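Local structure of geranyltranstransferase (Agrobacterium tumefaciens, 2H8O) at residues K49-L54 with G85-P90; E40-E45 with V93-A98. The protein probably catalyses the condensation of geranyl diphosphate with isopentenyl diphosphate to farnesyl diphosphate. All coordinates share one frame; numbering follows the deposited sequence.

Contact 1 of 2, residues K49-L54 with G85-P90; sequences KTEALL and GKRLRP
T50 and P90 pack closely where helix 34-57 passes the first turn of helix 88-99. P90 CB and CG meet both branches of the threonine: T50 OG1 lies 3.5 Å from P90 CB, and T50 CG2 lies 3.8 Å from the same atom. CG2 is anti to the backbone N, which places OG1 beside that N (chi1 -58°); the hydroxyl donates to N46 O of its own helix and meets the proline carbons only in van der Waals contact, beside CG2. On the looser, partly exposed side, E51 reaches out to R87, the N-cap residue of helix 88-99. R87 NE donates a nearly straight bond (169°) to E51 OE2 at 2.8 Å; OE2 receives it on its anti lone pair and lies almost in the guanidinium plane. R87 NH2 adds a weak one to the same oxygen at 3.3 Å. Carboxylate and guanidinium are steeply inclined, 79° apart. The same guanidinium makes a salt bridge to E115 through NH1, NH2 also bonds V81 O, and G85 O lies over one face. The sequence GKRLRP belongs to the GGKRLRP signature of the all-helical isoprenoid synthase fold.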
loop_
_atom_site.group_PDB
_atom_site.type_symbol
_atom_site.label_atom_id
_atom_site.label_comp_id
_atom_site.label_asym_id
_atom_site.label_seq_id
_atom_site.Cartn_x
_atom_site.Cartn_y
_atom_site.Cartn_z
ATOM N N LYS A 49 -4.844 22.954 6.483
ATOM C CA LYS A 49 -5.772 22.435 5.474
ATOM C C LYS A 49 -5.660 20.927 5.314
ATOM O O LYS A 49 -6.661 20.234 5.208
ATOM C CB LYS A 49 -5.499 23.091 4.124
ATOM C CG LYS A 49 -5.907 24.538 4.050
ATOM C CD LYS A 49 -5.713 25.098 2.649
ATOM C CE LYS A 49 -6.133 26.562 2.544
ATOM N NZ LYS A 49 -5.609 27.193 1.284
ATOM N N THR A 50 -4.424 20.440 5.268
ATOM C CA THR A 50 -4.167 19.011 5.058
ATOM C C THR A 50 -4.655 18.234 6.284
ATOM O O THR A 50 -5.326 17.221 6.157
ATOM C CB THR A 50 -2.677 18.725 4.780
ATOM O OG1 THR A 50 -2.246 19.466 3.622
ATOM C CG2 THR A 50 -2.454 17.244 4.507
ATOM N N GLU A 51 -4.333 18.738 7.470
ATOM C CA GLU A 51 -4.825 18.121 8.698
ATOM C C GLU A 51 -6.349 18.054 8.782
ATOM O O GLU A 51 -6.898 17.074 9.294
ATOM C CB GLU A 51 -4.200 18.796 9.913
ATOM C CG GLU A 51 -2.732 18.473 10.050
ATOM C CD GLU A 51 -1.938 19.454 10.918
ATOM O OE1 GLU A 51 -2.543 20.381 11.543
ATOM O OE2 GLU A 51 -0.693 19.294 10.957
ATOM N N ALA A 52 -7.049 19.101 8.351
ATOM C CA ALA A 52 -8.504 19.089 8.369
ATOM C C ALA A 52 -9.049 17.966 7.469
ATOM O O ALA A 52 -9.903 17.169 7.893
ATOM C CB ALA A 52 -9.064 20.462 7.955
ATOM N N LEU A 53 -8.485 17.843 6.265
ATOM C CA LEU A 53 -8.933 16.768 5.366
ATOM C C LEU A 53 -8.568 15.399 5.950
ATOM O O LEU A 53 -9.387 14.477 5.954
ATOM C CB LEU A 53 -8.360 16.951 3.974
ATOM C CG LEU A 53 -8.754 15.865 2.969
ATOM C CD1 LEU A 53 -10.263 15.773 2.743
ATOM C CD2 LEU A 53 -8.075 16.132 1.640
ATOM N N LEU A 54 -7.349 15.265 6.464
ATOM C CA LEU A 54 -6.943 14.013 7.140
ATOM C C LEU A 54 -7.911 13.606 8.262
ATOM O O LEU A 54 -8.283 12.442 8.382
ATOM C CB LEU A 54 -5.525 14.149 7.672
ATOM C CG LEU A 54 -4.453 14.082 6.585
ATOM C CD1 LEU A 54 -3.125 14.614 7.131
ATOM C CD2 LEU A 54 -4.309 12.646 6.034
ATOM N N GLY A 85 4.714 15.462 11.876
ATOM C CA GLY A 85 5.568 16.633 11.672
ATOM C C GLY A 85 4.898 17.809 10.992
ATOM O O GLY A 85 3.693 17.996 11.089
ATOM N N LYS A 86 5.712 18.589 10.279
ATOM C CA LYS A 86 5.316 19.907 9.811
ATOM C C LYS A 86 4.625 19.939 8.429
ATOM O O LYS A 86 4.283 21.020 7.938
ATOM C CB LYS A 86 6.546 20.828 9.798
ATOM C CG LYS A 86 7.180 21.036 11.186
ATOM C CD LYS A 86 6.152 21.306 12.274
ATOM C CE LYS A 86 6.764 21.977 13.504
ATOM N NZ LYS A 86 6.921 23.457 13.311
ATOM N N ARG A 87 4.395 18.774 7.824
ATOM C CA ARG A 87 3.603 18.651 6.610
ATOM C C ARG A 87 4.278 19.279 5.374
ATOM O O ARG A 87 3.614 19.761 4.472
ATOM C CB ARG A 87 2.188 19.220 6.788
ATOM C CG ARG A 87 1.528 18.884 8.106
ATOM C CD ARG A 87 1.398 17.387 8.388
ATOM N NE ARG A 87 0.702 17.204 9.652
ATOM C CZ ARG A 87 0.545 16.050 10.297
ATOM N NH1 ARG A 87 1.053 14.927 9.819
ATOM N NH2 ARG A 87 -0.107 16.046 11.456
ATOM N N LEU A 88 5.596 19.181 5.304
ATOM C CA LEU A 88 6.322 19.644 4.118
ATOM C C LEU A 88 5.879 18.930 2.847
ATOM O O LEU A 88 5.805 19.540 1.774
ATOM C CB LEU A 88 7.827 19.456 4.313
ATOM C CG LEU A 88 8.683 19.857 3.125
ATOM C CD1 LEU A 88 8.543 21.344 2.843
ATOM C CD2 LEU A 88 10.143 19.467 3.348
ATOM N N ARG A 89 5.637 17.622 2.925
ATOM C CA ARG A 89 5.304 16.882 1.702
ATOM C C ARG A 89 3.953 17.350 1.081
ATOM O O ARG A 89 3.906 17.688 -0.107
ATOM C CB ARG A 89 5.395 15.373 1.938
ATOM C CG ARG A 89 6.854 14.982 2.156
ATOM C CD ARG A 89 7.040 13.612 2.769
ATOM N NE ARG A 89 8.431 13.391 3.179
ATOM C CZ ARG A 89 8.980 13.909 4.273
ATOM N NH1 ARG A 89 8.273 14.686 5.104
ATOM N NH2 ARG A 89 10.245 13.650 4.555
ATOM N N PRO A 90 2.868 17.404 1.882
ATOM C CA PRO A 90 1.656 18.032 1.361
ATOM C C PRO A 90 1.839 19.475 0.881
ATOM O O PRO A 90 1.235 19.869 -0.109
ATOM C CB PRO A 90 0.681 17.992 2.541
ATOM C CG PRO A 90 1.290 17.228 3.575
ATOM C CD PRO A 90 2.657 16.796 3.209
#

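Contact 2 of 2, residues E40-E45 with V93-A98; sequences ETRLRE and VIESVA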
loop_
_atom_site.group_PDB
_atom_site.type_symbol
_atom_site.label_atom_id
_atom_site.label_comp_id
_atom_site.label_asym_id
_atom_site.label_seq_id
_atom_site.Cartn_x
_atom_site.Cartn_y
_atom_site.Cartn_z
ATOM N N GLU A 40 6.944 30.143 5.868
ATOM C CA GLU A 40 6.562 29.558 7.165
ATOM C C GLU A 40 5.058 29.641 7.345
ATOM O O GLU A 40 4.426 28.704 7.841
ATOM C CB GLU A 40 7.240 30.291 8.322
ATOM C CG GLU A 40 8.775 30.267 8.286
ATOM C CD GLU A 40 9.383 29.364 9.339
ATOM O OE1 GLU A 40 9.443 28.138 9.092
ATOM O OE2 GLU A 40 9.816 29.878 10.400
ATOM N N THR A 41 4.498 30.778 6.949
ATOM C CA THR A 41 3.068 31.022 7.047
ATOM C C THR A 41 2.288 30.088 6.124
ATOM O O THR A 41 1.295 29.479 6.548
ATOM C CB THR A 41 2.746 32.513 6.734
ATOM O OG1 THR A 41 3.349 33.349 7.731
ATOM C CG2 THR A 41 1.246 32.790 6.744
ATOM N N ARG A 42 2.725 29.952 4.879
ATOM C CA ARG A 42 2.061 29.035 3.959
ATOM C C ARG A 42 2.222 27.587 4.405
ATOM O O ARG A 42 1.312 26.788 4.228
ATOM C CB ARG A 42 2.556 29.221 2.527
ATOM C CG ARG A 42 1.844 28.326 1.507
ATOM C CD ARG A 42 0.340 28.539 1.453
ATOM N NE ARG A 42 0.078 29.932 1.133
ATOM C CZ ARG A 42 0.131 30.450 -0.091
ATOM N NH1 ARG A 42 0.386 29.695 -1.143
ATOM N NH2 ARG A 42 -0.095 31.741 -0.263
ATOM N N LEU A 43 3.385 27.239 4.962
ATOM C CA LEU A 43 3.595 25.875 5.496
ATOM C C LEU A 43 2.538 25.558 6.560
ATOM O O LEU A 43 1.928 24.487 6.551
ATOM C CB LEU A 43 5.008 25.714 6.080
ATOM C CG LEU A 43 5.335 24.298 6.594
ATOM C CD1 LEU A 43 5.308 23.252 5.474
ATOM C CD2 LEU A 43 6.681 24.300 7.295
ATOM N N ARG A 44 2.347 26.492 7.480
ATOM C CA ARG A 44 1.336 26.338 8.542
ATOM C C ARG A 44 -0.083 26.291 7.985
ATOM O O ARG A 44 -0.908 25.500 8.463
ATOM C CB ARG A 44 1.458 27.430 9.601
ATOM C CG ARG A 44 2.720 27.360 10.457
ATOM C CD ARG A 44 2.696 28.316 11.645
ATOM N NE ARG A 44 2.172 29.649 11.328
ATOM C CZ ARG A 44 2.902 30.727 11.033
ATOM N NH1 ARG A 44 4.233 30.700 10.985
ATOM N NH2 ARG A 44 2.272 31.858 10.764
ATOM N N GLU A 45 -0.376 27.125 6.988
ATOM C CA GLU A 45 -1.697 27.146 6.338
ATOM C C GLU A 45 -1.996 25.835 5.653
ATOM O O GLU A 45 -3.091 25.273 5.801
ATOM C CB GLU A 45 -1.798 28.255 5.279
ATOM C CG GLU A 45 -1.881 29.626 5.803
ATOM C CD GLU A 45 -1.597 30.722 4.744
ATOM O OE1 GLU A 45 -1.575 30.452 3.523
ATOM O OE2 GLU A 45 -1.400 31.869 5.160
ATOM N N VAL A 93 3.149 19.324 -2.653
ATOM C CA VAL A 93 2.091 18.936 -3.591
ATOM C C VAL A 93 1.152 20.126 -3.894
ATOM O O VAL A 93 0.921 20.511 -5.067
ATOM C CB VAL A 93 1.283 17.744 -3.085
ATOM C CG1 VAL A 93 0.149 17.438 -4.074
ATOM C CG2 VAL A 93 2.190 16.512 -2.880
ATOM N N ILE A 94 0.631 20.716 -2.831
ATOM C CA ILE A 94 -0.291 21.844 -2.940
ATOM C C ILE A 94 0.340 22.975 -3.752
ATOM O O ILE A 94 -0.298 23.568 -4.630
ATOM C CB ILE A 94 -0.687 22.337 -1.525
ATOM C CG1 ILE A 94 -1.583 21.289 -0.830
ATOM C CG2 ILE A 94 -1.402 23.702 -1.601
ATOM C CD1 ILE A 94 -1.696 21.456 0.659
ATOM N N GLU A 95 1.592 23.301 -3.444
ATOM C CA GLU A 95 2.234 24.459 -4.087
ATOM C C GLU A 95 2.711 24.167 -5.520
ATOM O O GLU A 95 2.724 25.055 -6.362
ATOM C CB GLU A 95 3.325 25.047 -3.193
ATOM C CG GLU A 95 2.752 25.638 -1.873
ATOM C CD GLU A 95 1.698 26.757 -2.108
ATOM O OE1 GLU A 95 1.809 27.508 -3.111
ATOM O OE2 GLU A 95 0.765 26.929 -1.270
ATOM N N SER A 96 3.067 22.917 -5.800
ATOM C CA SER A 96 3.370 22.506 -7.175
ATOM C C SER A 96 2.103 22.604 -8.021
ATOM O O SER A 96 2.118 23.145 -9.138
ATOM C CB SER A 96 3.922 21.081 -7.223
ATOM O OG SER A 96 4.213 20.704 -8.560
ATOM N N VAL A 97 0.996 22.115 -7.468
ATOM C CA VAL A 97 -0.282 22.219 -8.149
ATOM C C VAL A 97 -0.630 23.699 -8.410
ATOM O O VAL A 97 -1.034 24.051 -9.526
ATOM C CB VAL A 97 -1.412 21.520 -7.366
ATOM C CG1 VAL A 97 -2.760 21.796 -8.018
ATOM C CG2 VAL A 97 -1.166 19.989 -7.291
ATOM N N ALA A 98 -0.461 24.572 -7.411
ATOM C CA ALA A 98 -0.776 25.998 -7.563
ATOM C C ALA A 98 0.108 26.662 -8.619
ATOM O O ALA A 98 -0.386 27.460 -9.439
ATOM C CB ALA A 98 -0.625 26.721 -6.248
HETATM O O HOH W 1 0.264 29.684 -3.961
#
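E95 OE2 is gripped from two residues of helix 34-57: R42 NH1 donates to it at 2.8 Å, and N46 ND2 supplies a second hydrogen bond. R42 also pairs with E45, and R42, E45 and E95 form a salt-bridge network that joins helix 34-57 to helix 88-99 in the all-helical isoprenoid synthase fold. The NH1 bond is close to straight (166°) and runs nearly in the guanidinium plane, but it meets OE2 on the syn side, well out of the carboxylate plane. R42 starts with CG anti to its backbone N and then bends at chi2 and chi3, which lays the aliphatic part of the chain against the acid: R42 CD comes within 3.2 Å of E95 OE2. R42 NE is held by E45 OE1, one turn on, at 3.0 Å, in a more bent bond of 134°. Bonds at NE and NH1 to two different carboxylates hold the guanidinium in its orientation. I322 of helix 321-331 touches both R42 and E95, and F91 packs on R42. A water in the guanidinium plane links the two residues, accepting from R42 NH1 at 2.8 Å and donating to E95 OE1 at 2.8 Å.

Both contacts join helix 34-57 to helix 88-99, with contact 1 nested inside the chain loop closed by contact 2 and their centres about 10 Å apart. N46 is common to both. Side-chain methyls pack against oxygens between the contacts: I94 CD1 lies 3.6 Å from T50 OG1, and L43 CD1 lies 3.5 Å from K86 O. In relatives, the lysine and second arginine of GKRLRP bind the diphosphate of isopentenyl diphosphate, a role consistent with K86 and R89 here; R89 touches H118. R87 CZ lies 10.6 Å from R89 CZ, so the buried R87 of contact 1, engaged with E51 and E115, stands apart from the arginine expected at the diphosphate.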